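PDB 1EWQ: DNA mismatch repair protein MutS from Thermus aquaticus, which binds mismatched DNA, probably carrying out the recognition step of mismatch repair, and has a weak ATPase activity. Local coordinates for residues Glu254-Leu257 / Arg258-Val262; Lys589-Phe592 / Leu593-Ala597; Glu645-Leu648 / Ile649-Ala653. All coordinates share one frame; numbering follows the deposited sequence.

Contact 1: Glu254-Leu257 / Arg258-Val262; sequences EATL and RALEV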
ATOM      1  N   GLU C 254      11.425 -17.073 -15.260  1.00 23.34           N
ATOM      2  CA  GLU C 254      11.014 -16.044 -14.318  1.00 23.49           C
ATOM      3  C   GLU C 254      12.218 -15.512 -13.534  1.00 22.91           C
ATOM      4  O   GLU C 254      12.357 -14.306 -13.331  1.00 22.72           O
ATOM      5  CB  GLU C 254       9.983 -16.598 -13.328  1.00 23.88           C
ATOM      6  CG  GLU C 254       9.504 -15.557 -12.312  1.00 25.15           C
ATOM      7  CD  GLU C 254       8.483 -16.118 -11.329  1.00 25.94           C
ATOM      8  OE1 GLU C 254       7.648 -16.960 -11.745  1.00 26.03           O
ATOM      9  OE2 GLU C 254       8.510 -15.697 -10.148  1.00 26.46           O
ATOM     10  N   ALA C 255      13.086 -16.414 -13.093  1.00 22.51           N
ATOM     11  CA  ALA C 255      14.262 -16.012 -12.324  1.00 22.42           C
ATOM     12  C   ALA C 255      15.084 -14.981 -13.091  1.00 22.51           C
ATOM     13  O   ALA C 255      15.578 -14.010 -12.520  1.00 22.56           O
ATOM     14  CB  ALA C 255      15.117 -17.234 -12.005  1.00 22.42           C
ATOM     15  N   THR C 256      15.214 -15.205 -14.392  1.00 22.30           N
ATOM     16  CA  THR C 256      15.968 -14.319 -15.270  1.00 21.93           C
ATOM     17  C   THR C 256      15.277 -12.972 -15.455  1.00 22.09           C
ATOM     18  O   THR C 256      15.902 -11.920 -15.317  1.00 21.77           O
ATOM     19  CB  THR C 256      16.158 -14.967 -16.653  1.00 21.64           C
ATOM     20  OG1 THR C 256      17.012 -16.107 -16.526  1.00 21.12           O
ATOM     21  CG2 THR C 256      16.754 -13.974 -17.638  1.00 21.38           C
ATOM     22  N   LEU C 257      13.991 -13.009 -15.790  1.00 22.38           N
ATOM     23  CA  LEU C 257      13.232 -11.778 -15.980  1.00 23.01           C
ATOM     24  C   LEU C 257      13.310 -10.934 -14.719  1.00 23.66           C
ATOM     25  O   LEU C 257      13.404  -9.711 -14.807  1.00 24.08           O
ATOM     26  CB  LEU C 257      11.772 -12.084 -16.325  1.00 22.48           C
ATOM     27  CG  LEU C 257      11.533 -12.626 -17.739  1.00 22.21           C
ATOM     28  CD1 LEU C 257      10.081 -12.975 -17.916  1.00 21.35           C
ATOM     29  CD2 LEU C 257      11.960 -11.586 -18.761  1.00 21.73           C
ATOM     30  N   ARG C 258      13.290 -11.587 -13.556  1.00 23.85           N
ATOM     31  CA  ARG C 258      13.374 -10.892 -12.269  1.00 24.75           C
ATOM     32  C   ARG C 258      14.784 -10.384 -11.980  1.00 24.99           C
ATOM     33  O   ARG C 258      14.956  -9.233 -11.565  1.00 24.94           O
ATOM     34  CB  ARG C 258      12.945 -11.811 -11.112  1.00 25.22           C
ATOM     35  CG  ARG C 258      11.439 -12.034 -10.959  1.00 26.71           C
ATOM     36  CD  ARG C 258      11.132 -12.963  -9.778  1.00 27.63           C
ATOM     37  NE  ARG C 258       9.701 -13.068  -9.493  1.00 28.84           N
ATOM     38  CZ  ARG C 258       8.952 -12.067  -9.028  1.00 29.33           C
ATOM     39  NH1 ARG C 258       9.495 -10.880  -8.793  1.00 29.79           N
ATOM     40  NH2 ARG C 258       7.659 -12.249  -8.789  1.00 29.65           N
ATOM     41  N   ALA C 259      15.787 -11.238 -12.180  1.00 24.80           N
ATOM     42  CA  ALA C 259      17.166 -10.845 -11.914  1.00 25.28           C
ATOM     43  C   ALA C 259      17.642  -9.745 -12.851  1.00 25.33           C
ATOM     44  O   ALA C 259      18.480  -8.933 -12.476  1.00 25.92           O
ATOM     45  CB  ALA C 259      18.106 -12.061 -12.003  1.00 25.40           C
ATOM     46  N   LEU C 260      17.108  -9.720 -14.066  1.00 25.83           N
ATOM     47  CA  LEU C 260      17.479  -8.711 -15.058  1.00 25.76           C
ATOM     48  C   LEU C 260      16.554  -7.495 -15.017  1.00 26.18           C
ATOM     49  O   LEU C 260      16.749  -6.533 -15.763  1.00 26.71           O
ATOM     50  CB  LEU C 260      17.444  -9.323 -16.459  1.00 25.65           C
ATOM     51  CG  LEU C 260      18.729  -9.825 -17.127  1.00 26.07           C
ATOM     52  CD1 LEU C 260      19.815 -10.163 -16.098  1.00 25.52           C
ATOM     53  CD2 LEU C 260      18.374 -11.010 -18.006  1.00 25.15           C
ATOM     54  N   GLU C 261      15.542  -7.544 -14.158  1.00 26.29           N
ATOM     55  CA  GLU C 261      14.589  -6.449 -14.032  1.00 26.47           C
ATOM     56  C   GLU C 261      14.097  -5.977 -15.401  1.00 26.65           C
ATOM     57  O   GLU C 261      14.145  -4.792 -15.712  1.00 26.20           O
ATOM     58  CB  GLU C 261      15.231  -5.275 -13.282  1.00 26.39           C
ATOM     59  CG  GLU C 261      15.846  -5.663 -11.952  1.00 26.81           C
ATOM     60  CD  GLU C 261      16.418  -4.486 -11.201  1.00 26.90           C
ATOM     61  OE1 GLU C 261      15.666  -3.825 -10.450  1.00 27.58           O
ATOM     62  OE2 GLU C 261      17.621  -4.219 -11.372  1.00 27.14           O
ATOM     63  N   VAL C 262      13.635  -6.914 -16.220  1.00 27.07           N
ATOM     64  CA  VAL C 262      13.139  -6.579 -17.548  1.00 27.77           C
ATOM     65  C   VAL C 262      11.820  -5.810 -17.475  1.00 28.66           C
ATOM     66  O   VAL C 262      11.670  -4.753 -18.096  1.00 28.11           O
ATOM     67  CB  VAL C 262      12.918  -7.844 -18.406  1.00 27.51           C
ATOM     68  CG1 VAL C 262      12.362  -7.452 -19.766  1.00 27.60           C
ATOM     69  CG2 VAL C 262      14.228  -8.601 -18.571  1.00 27.51           C
TER
HETATM   70  O   HOH W   1       5.845 -14.887  -9.713  1.00 36.52           O
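Amides one turn on answer the carbonyls of Glu254, Ala255 and Thr256, Arg258 N reaching Glu254 O at 2.9 Å, and the helix then closes with Val262 N on Leu257 O at 3.1 Å. On one flank Glu254 and Arg258 run side by side in the same direction. Arg258 NE, rather than the terminal nitrogens, meets Glu254 OE2 at 3.0 Å in a nearly straight salt bridge (N-H...O 174°). Glu254 OE2 lies in the guanidinium plane and is met on its anti side, with NE tilted out of the carboxylate plane, and a water also donates to it. Glu254 OE1 is held by Arg197, which leaves the carboxylate gripped at both oxygens. The helix end is a Schellman motif: Glu261 has positive phi, and its N makes a weak bond to Arg258 O inside the Val262-Leu257 bond. That turn folds Val262 back, bringing its CG2 3.8 Å from Leu257 CD2. On another flank Thr256 CG2 approaches Leu260 CD2 to 3.4 Å, tighter than usual carbon contact, though whether this reflects real strain is doubtful. Thr256 turns its OG1 to Ile622 O, while Leu260 packs on helix 589-603.

Contact 2: Lys589-Phe592 / Leu593-Ala597; sequences KSTF and LRQTA. With SO4 (sulfate ion), chain E.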
ATOM      1  N   LYS C 589      31.030  -6.582 -10.651  1.00 28.00           N
ATOM      2  CA  LYS C 589      31.044  -7.890 -11.299  1.00 27.77           C
ATOM      3  C   LYS C 589      29.634  -8.279 -11.717  1.00 27.28           C
ATOM      4  O   LYS C 589      29.413  -8.709 -12.854  1.00 26.79           O
ATOM      5  CB  LYS C 589      31.645  -8.978 -10.383  1.00 28.04           C
ATOM      6  CG  LYS C 589      33.105  -8.719  -9.996  1.00 29.19           C
ATOM      7  CD  LYS C 589      33.893 -10.000  -9.667  1.00 29.75           C
ATOM      8  CE  LYS C 589      33.329 -10.729  -8.468  1.00 29.73           C
ATOM      9  NZ  LYS C 589      34.141 -11.929  -8.138  1.00 30.38           N
ATOM     10  N   SER C 590      28.677  -8.105 -10.811  1.00 26.99           N
ATOM     11  CA  SER C 590      27.293  -8.463 -11.104  1.00 26.79           C
ATOM     12  C   SER C 590      26.692  -7.640 -12.223  1.00 26.19           C
ATOM     13  O   SER C 590      25.958  -8.162 -13.062  1.00 25.95           O
ATOM     14  CB  SER C 590      26.430  -8.325  -9.860  1.00 27.31           C
ATOM     15  OG  SER C 590      26.754  -9.355  -8.956  1.00 28.45           O
ATOM     16  N   THR C 591      26.995  -6.349 -12.217  1.00 25.63           N
ATOM     17  CA  THR C 591      26.496  -5.449 -13.238  1.00 25.18           C
ATOM     18  C   THR C 591      27.076  -5.872 -14.586  1.00 24.83           C
ATOM     19  O   THR C 591      26.400  -5.792 -15.607  1.00 24.57           O
ATOM     20  CB  THR C 591      26.895  -3.990 -12.917  1.00 25.78           C
ATOM     21  OG1 THR C 591      26.146  -3.538 -11.786  1.00 26.17           O
ATOM     22  CG2 THR C 591      26.606  -3.073 -14.093  1.00 25.56           C
ATOM     23  N   PHE C 592      28.330  -6.328 -14.578  1.00 24.05           N
ATOM     24  CA  PHE C 592      28.983  -6.777 -15.801  1.00 23.51           C
ATOM     25  C   PHE C 592      28.231  -7.978 -16.366  1.00 23.33           C
ATOM     26  O   PHE C 592      28.006  -8.072 -17.571  1.00 23.36           O
ATOM     27  CB  PHE C 592      30.438  -7.150 -15.519  1.00 23.51           C
ATOM     28  CG  PHE C 592      31.205  -7.577 -16.739  1.00 23.76           C
ATOM     29  CD1 PHE C 592      31.397  -6.695 -17.802  1.00 23.77           C
ATOM     30  CD2 PHE C 592      31.756  -8.852 -16.819  1.00 23.47           C
ATOM     31  CE1 PHE C 592      32.135  -7.084 -18.931  1.00 23.92           C
ATOM     32  CE2 PHE C 592      32.492  -9.251 -17.937  1.00 23.46           C
ATOM     33  CZ  PHE C 592      32.684  -8.364 -18.996  1.00 23.62           C
ATOM     34  N   LEU C 593      27.839  -8.901 -15.493  1.00 23.46           N
ATOM     35  CA  LEU C 593      27.089 -10.070 -15.931  1.00 23.63           C
ATOM     36  C   LEU C 593      25.757  -9.633 -16.520  1.00 23.40           C
ATOM     37  O   LEU C 593      25.429  -9.987 -17.645  1.00 23.70           O
ATOM     38  CB  LEU C 593      26.802 -11.038 -14.773  1.00 23.90           C
ATOM     39  CG  LEU C 593      27.949 -11.770 -14.071  1.00 24.50           C
ATOM     40  CD1 LEU C 593      27.396 -13.013 -13.362  1.00 24.57           C
ATOM     41  CD2 LEU C 593      28.988 -12.175 -15.070  1.00 24.23           C
ATOM     42  N   ARG C 594      25.000  -8.851 -15.763  1.00 23.19           N
ATOM     43  CA  ARG C 594      23.691  -8.403 -16.224  1.00 23.40           C
ATOM     44  C   ARG C 594      23.735  -7.584 -17.512  1.00 23.06           C
ATOM     45  O   ARG C 594      22.863  -7.753 -18.365  1.00 22.97           O
ATOM     46  CB  ARG C 594      22.981  -7.595 -15.139  1.00 24.28           C
ATOM     47  CG  ARG C 594      22.702  -8.368 -13.841  1.00 25.89           C
ATOM     48  CD  ARG C 594      21.925  -7.499 -12.862  1.00 26.99           C
ATOM     49  NE  ARG C 594      21.871  -8.088 -11.536  1.00 28.98           N
ATOM     50  CZ  ARG C 594      22.638  -7.715 -10.512  1.00 29.96           C
ATOM     51  NH1 ARG C 594      23.528  -6.732 -10.654  1.00 30.52           N
ATOM     52  NH2 ARG C 594      22.529  -8.339  -9.347  1.00 29.83           N
ATOM     53  N   GLN C 595      24.733  -6.706 -17.667  1.00 22.59           N
ATOM     54  CA  GLN C 595      24.804  -5.892 -18.883  1.00 22.23           C
ATOM     55  C   GLN C 595      24.979  -6.782 -20.100  1.00 21.80           C
ATOM     56  O   GLN C 595      24.467  -6.479 -21.173  1.00 22.07           O
ATOM     57  CB  GLN C 595      25.938  -4.845 -18.804  1.00 22.46           C
ATOM     58  CG  GLN C 595      27.321  -5.251 -19.316  1.00 23.27           C
ATOM     59  CD  GLN C 595      28.355  -4.111 -19.179  1.00 23.78           C
ATOM     60  OE1 GLN C 595      29.349  -4.055 -19.909  1.00 24.55           O
ATOM     61  NE2 GLN C 595      28.123  -3.219 -18.238  1.00 23.21           N
ATOM     62  N   THR C 596      25.688  -7.890 -19.920  1.00 21.20           N
ATOM     63  CA  THR C 596      25.920  -8.842 -21.001  1.00 20.91           C
ATOM     64  C   THR C 596      24.582  -9.433 -21.452  1.00 20.47           C
ATOM     65  O   THR C 596      24.277  -9.473 -22.643  1.00 20.41           O
ATOM     66  CB  THR C 596      26.842  -9.978 -20.532  1.00 21.36           C
ATOM     67  OG1 THR C 596      28.103  -9.431 -20.133  1.00 21.67           O
ATOM     68  CG2 THR C 596      27.056 -10.990 -21.644  1.00 21.91           C
ATOM     69  N   ALA C 597      23.780  -9.878 -20.490  1.00 19.94           N
ATOM     70  CA  ALA C 597      22.475 -10.452 -20.790  1.00 19.27           C
ATOM     71  C   ALA C 597      21.560  -9.408 -21.434  1.00 19.20           C
ATOM     72  O   ALA C 597      20.818  -9.707 -22.378  1.00 18.61           O
ATOM     73  CB  ALA C 597      21.834 -10.987 -19.510  1.00 18.84           C
TER
HETATM   74  S   SO4 E 851      29.080  -7.400  -7.054  1.00 41.42           S
HETATM   75  O1  SO4 E 851      27.889  -8.231  -6.785  1.00 41.38           O
HETATM   76  O2  SO4 E 851      29.203  -6.389  -5.988  1.00 42.00           O
HETATM   77  O3  SO4 E 851      30.294  -8.234  -7.062  1.00 41.57           O
HETATM   78  O4  SO4 E 851      28.954  -6.712  -8.348  1.00 41.56           O
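The start of the helix that follows the P-loop (Walker A) of the ATPase domain is formed here, and Lys589 and Ser590 are the last two residues of the predicted ATP site. Successive i to i+4 bonds tie the turn together: Leu593 N to Lys589 O, Arg594 N to Ser590 O at 2.9 Å (N-H...O 175°) and Gln595 N to Thr591 O. A sulfate sits at the N-terminal end. Ser590 grips it twice, through its amide on sulfate O4 at 2.8 Å and its OG on O1 at 2.7 Å; with OG beside the backbone N (chi1 -71°), amide and hydroxyl serve the same anion. Met586 N gives it a further bond. Such an anion, held by backbone amides at a helix start, is consistent with a phosphate position of the nucleotide. Lys589 bends at chi3 (-63°), carrying NZ to Gly583 O and Ile581 O. Arg594 runs back along the helix with an extended chain, laying NH1 against Ser590 CB at 3.4 Å, obliquely to the guanidinium plane. Further along, Thr596 OG1 donates to Phe592 O at 2.9 Å, so that this carbonyl takes a hydroxyl in addition to the weak bond from Thr596 N. The helix packs against strands of two sheets: Phe592 and Thr596 touch strand 570-574, whereas Leu593 and Thr596 reach Leu692 of strand 690-694, and Ala597 rests on Leu658 and Leu660 of strand 657-662.

Contact 3: Glu645-Leu648 / Ile649-Ala653; sequences EVAL and ILKEA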
ATOM      1  N   GLU C 645      18.233 -23.838  -8.104  1.00 34.64           N
ATOM      2  CA  GLU C 645      18.289 -23.000  -9.295  1.00 34.64           C
ATOM      3  C   GLU C 645      19.353 -23.510 -10.271  1.00 34.16           C
ATOM      4  O   GLU C 645      19.122 -23.561 -11.478  1.00 34.25           O
ATOM      5  CB  GLU C 645      18.577 -21.551  -8.907  1.00 35.61           C
ATOM      6  CG  GLU C 645      17.437 -20.865  -8.171  1.00 37.01           C
ATOM      7  CD  GLU C 645      17.825 -19.485  -7.643  1.00 38.10           C
ATOM      8  OE1 GLU C 645      18.451 -18.699  -8.401  1.00 38.72           O
ATOM      9  OE2 GLU C 645      17.485 -19.185  -6.475  1.00 38.60           O
ATOM     10  N   VAL C 646      20.515 -23.885  -9.743  1.00 33.31           N
ATOM     11  CA  VAL C 646      21.595 -24.406 -10.574  1.00 32.75           C
ATOM     12  C   VAL C 646      21.123 -25.647 -11.331  1.00 32.65           C
ATOM     13  O   VAL C 646      21.407 -25.800 -12.516  1.00 32.71           O
ATOM     14  CB  VAL C 646      22.842 -24.766  -9.724  1.00 32.46           C
ATOM     15  CG1 VAL C 646      23.860 -25.524 -10.564  1.00 32.16           C
ATOM     16  CG2 VAL C 646      23.477 -23.491  -9.186  1.00 32.52           C
ATOM     17  N   ALA C 647      20.403 -26.529 -10.638  1.00 32.34           N
ATOM     18  CA  ALA C 647      19.881 -27.742 -11.256  1.00 32.04           C
ATOM     19  C   ALA C 647      19.004 -27.387 -12.449  1.00 31.81           C
ATOM     20  O   ALA C 647      19.197 -27.923 -13.532  1.00 32.08           O
ATOM     21  CB  ALA C 647      19.083 -28.553 -10.247  1.00 31.68           C
ATOM     22  N   LEU C 648      18.037 -26.495 -12.262  1.00 31.47           N
ATOM     23  CA  LEU C 648      17.179 -26.112 -13.372  1.00 31.65           C
ATOM     24  C   LEU C 648      18.037 -25.623 -14.530  1.00 31.52           C
ATOM     25  O   LEU C 648      17.794 -25.975 -15.690  1.00 31.16           O
ATOM     26  CB  LEU C 648      16.197 -25.005 -12.968  1.00 32.34           C
ATOM     27  CG  LEU C 648      14.925 -25.418 -12.214  1.00 33.43           C
ATOM     28  CD1 LEU C 648      14.052 -24.197 -12.008  1.00 33.51           C
ATOM     29  CD2 LEU C 648      14.151 -26.483 -13.011  1.00 33.42           C
ATOM     30  N   ILE C 649      19.052 -24.823 -14.211  1.00 31.03           N
ATOM     31  CA  ILE C 649      19.933 -24.297 -15.242  1.00 30.93           C
ATOM     32  C   ILE C 649      20.666 -25.405 -15.998  1.00 30.93           C
ATOM     33  O   ILE C 649      20.729 -25.378 -17.223  1.00 30.78           O
ATOM     34  CB  ILE C 649      20.952 -23.310 -14.647  1.00 30.81           C
ATOM     35  CG1 ILE C 649      20.215 -22.084 -14.108  1.00 30.82           C
ATOM     36  CG2 ILE C 649      21.961 -22.899 -15.707  1.00 30.63           C
ATOM     37  CD1 ILE C 649      21.098 -21.077 -13.388  1.00 30.61           C
ATOM     38  N   LEU C 650      21.204 -26.383 -15.272  1.00 31.27           N
ATOM     39  CA  LEU C 650      21.938 -27.484 -15.894  1.00 31.78           C
ATOM     40  C   LEU C 650      21.066 -28.359 -16.774  1.00 32.34           C
ATOM     41  O   LEU C 650      21.542 -28.942 -17.743  1.00 32.72           O
ATOM     42  CB  LEU C 650      22.608 -28.357 -14.825  1.00 31.37           C
ATOM     43  CG  LEU C 650      23.753 -27.679 -14.071  1.00 31.41           C
ATOM     44  CD1 LEU C 650      24.199 -28.542 -12.918  1.00 31.47           C
ATOM     45  CD2 LEU C 650      24.900 -27.421 -15.022  1.00 31.45           C
ATOM     46  N   LYS C 651      19.786 -28.443 -16.439  1.00 32.95           N
ATOM     47  CA  LYS C 651      18.854 -29.263 -17.192  1.00 33.42           C
ATOM     48  C   LYS C 651      18.269 -28.569 -18.424  1.00 33.30           C
ATOM     49  O   LYS C 651      17.852 -29.229 -19.370  1.00 33.39           O
ATOM     50  CB  LYS C 651      17.737 -29.737 -16.260  1.00 34.37           C
ATOM     51  CG  LYS C 651      18.249 -30.659 -15.159  1.00 35.68           C
ATOM     52  CD  LYS C 651      17.179 -31.007 -14.133  1.00 36.64           C
ATOM     53  CE  LYS C 651      17.804 -31.740 -12.939  1.00 37.04           C
ATOM     54  NZ  LYS C 651      16.855 -31.868 -11.788  1.00 37.23           N
ATOM     55  N   GLU C 652      18.243 -27.243 -18.424  1.00 33.00           N
ATOM     56  CA  GLU C 652      17.700 -26.518 -19.565  1.00 32.53           C
ATOM     57  C   GLU C 652      18.778 -25.902 -20.453  1.00 31.58           C
ATOM     58  O   GLU C 652      18.552 -25.711 -21.642  1.00 31.48           O
ATOM     59  CB  GLU C 652      16.711 -25.442 -19.089  1.00 33.64           C
ATOM     60  CG  GLU C 652      17.305 -24.287 -18.271  1.00 35.81           C
ATOM     61  CD  GLU C 652      16.241 -23.490 -17.489  1.00 37.07           C
ATOM     62  OE1 GLU C 652      15.027 -23.655 -17.763  1.00 37.39           O
ATOM     63  OE2 GLU C 652      16.624 -22.691 -16.602  1.00 37.70           O
ATOM     64  N   ALA C 653      19.952 -25.623 -19.885  1.00 30.94           N
ATOM     65  CA  ALA C 653      21.060 -25.008 -20.624  1.00 30.41           C
ATOM     66  C   ALA C 653      21.607 -25.828 -21.786  1.00 30.30           C
ATOM     67  O   ALA C 653      21.847 -27.029 -21.668  1.00 30.20           O
ATOM     68  CB  ALA C 653      22.191 -24.671 -19.677  1.00 30.73           C
TER
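Leu650 N donates to Val646 O at 2.8 Å, and the same i to i+4 pattern binds Ile649 N to Glu645 O and Lys651 N to Ala647 O, both at 3.0 Å. The bonds on Leu648 O are less straight: Glu652 N reaches it at 3.0 Å, but with an N-H...O angle of only 137°, and Lys651 N adds a weak bond. Ala653, the first residue to leave helical geometry, still donates its N to Ile649 O at 2.8 Å. Two charged ends look outside the turn: Glu645 OE1 pairs with Arg625, and Lys651 NZ bonds Gly746 O of the second subunit. The extended Lys651 chain starts by passing alongside the Ala647 carbonyl, CG lying 3.3 Å from Ala647 O. Glu652 also folds back, along the Leu648 carbonyl. Its CG stands between backbone N and carbonyl carbon (chi1 66°), which lays CG 3.1 Å from Leu648 O. Among the apolar groups, Val646 and Leu650 point the same way, Val646 CG1 meeting Leu650 CD1 at 3.8 Å. This pair faces Val680 and Leu684 of helix 670-687 and also packs on Leu747 of the second subunit, which places helix 638-652 at the dimer interface of the ATPase domain. Ile649 turns to the sheet, against Tyr623 and Arg625 of strand 621-625 and Val659 and Leu661 of strand 657-662, while Arg687 of helix 670-687 bonds the carbonyls of Leu650 and Ala653.

In the fold
Contacts 1 and 2 meet directly, their centres about 13 Å apart: Leu260 CD2 lies 3.8 Å from Ala597 CB, joining the C-terminal end of helix 254-259, through the residue that follows it, to helix 589-603. Through this seam the Leu260 side chain comes to about 9 Å from that of Ser590 in the predicted ATP site. Contact 3 touches neither; its nearest atoms are about 5 Å from contact 1 and about 10 Å from contact 2. Strands link them instead. Ala597 and Ile649 both rest on strand 657-662, at alternate residues, and strand 621-625 meets both Thr256 and Ile649. All three lie at least about 37 Å from the bound DNA.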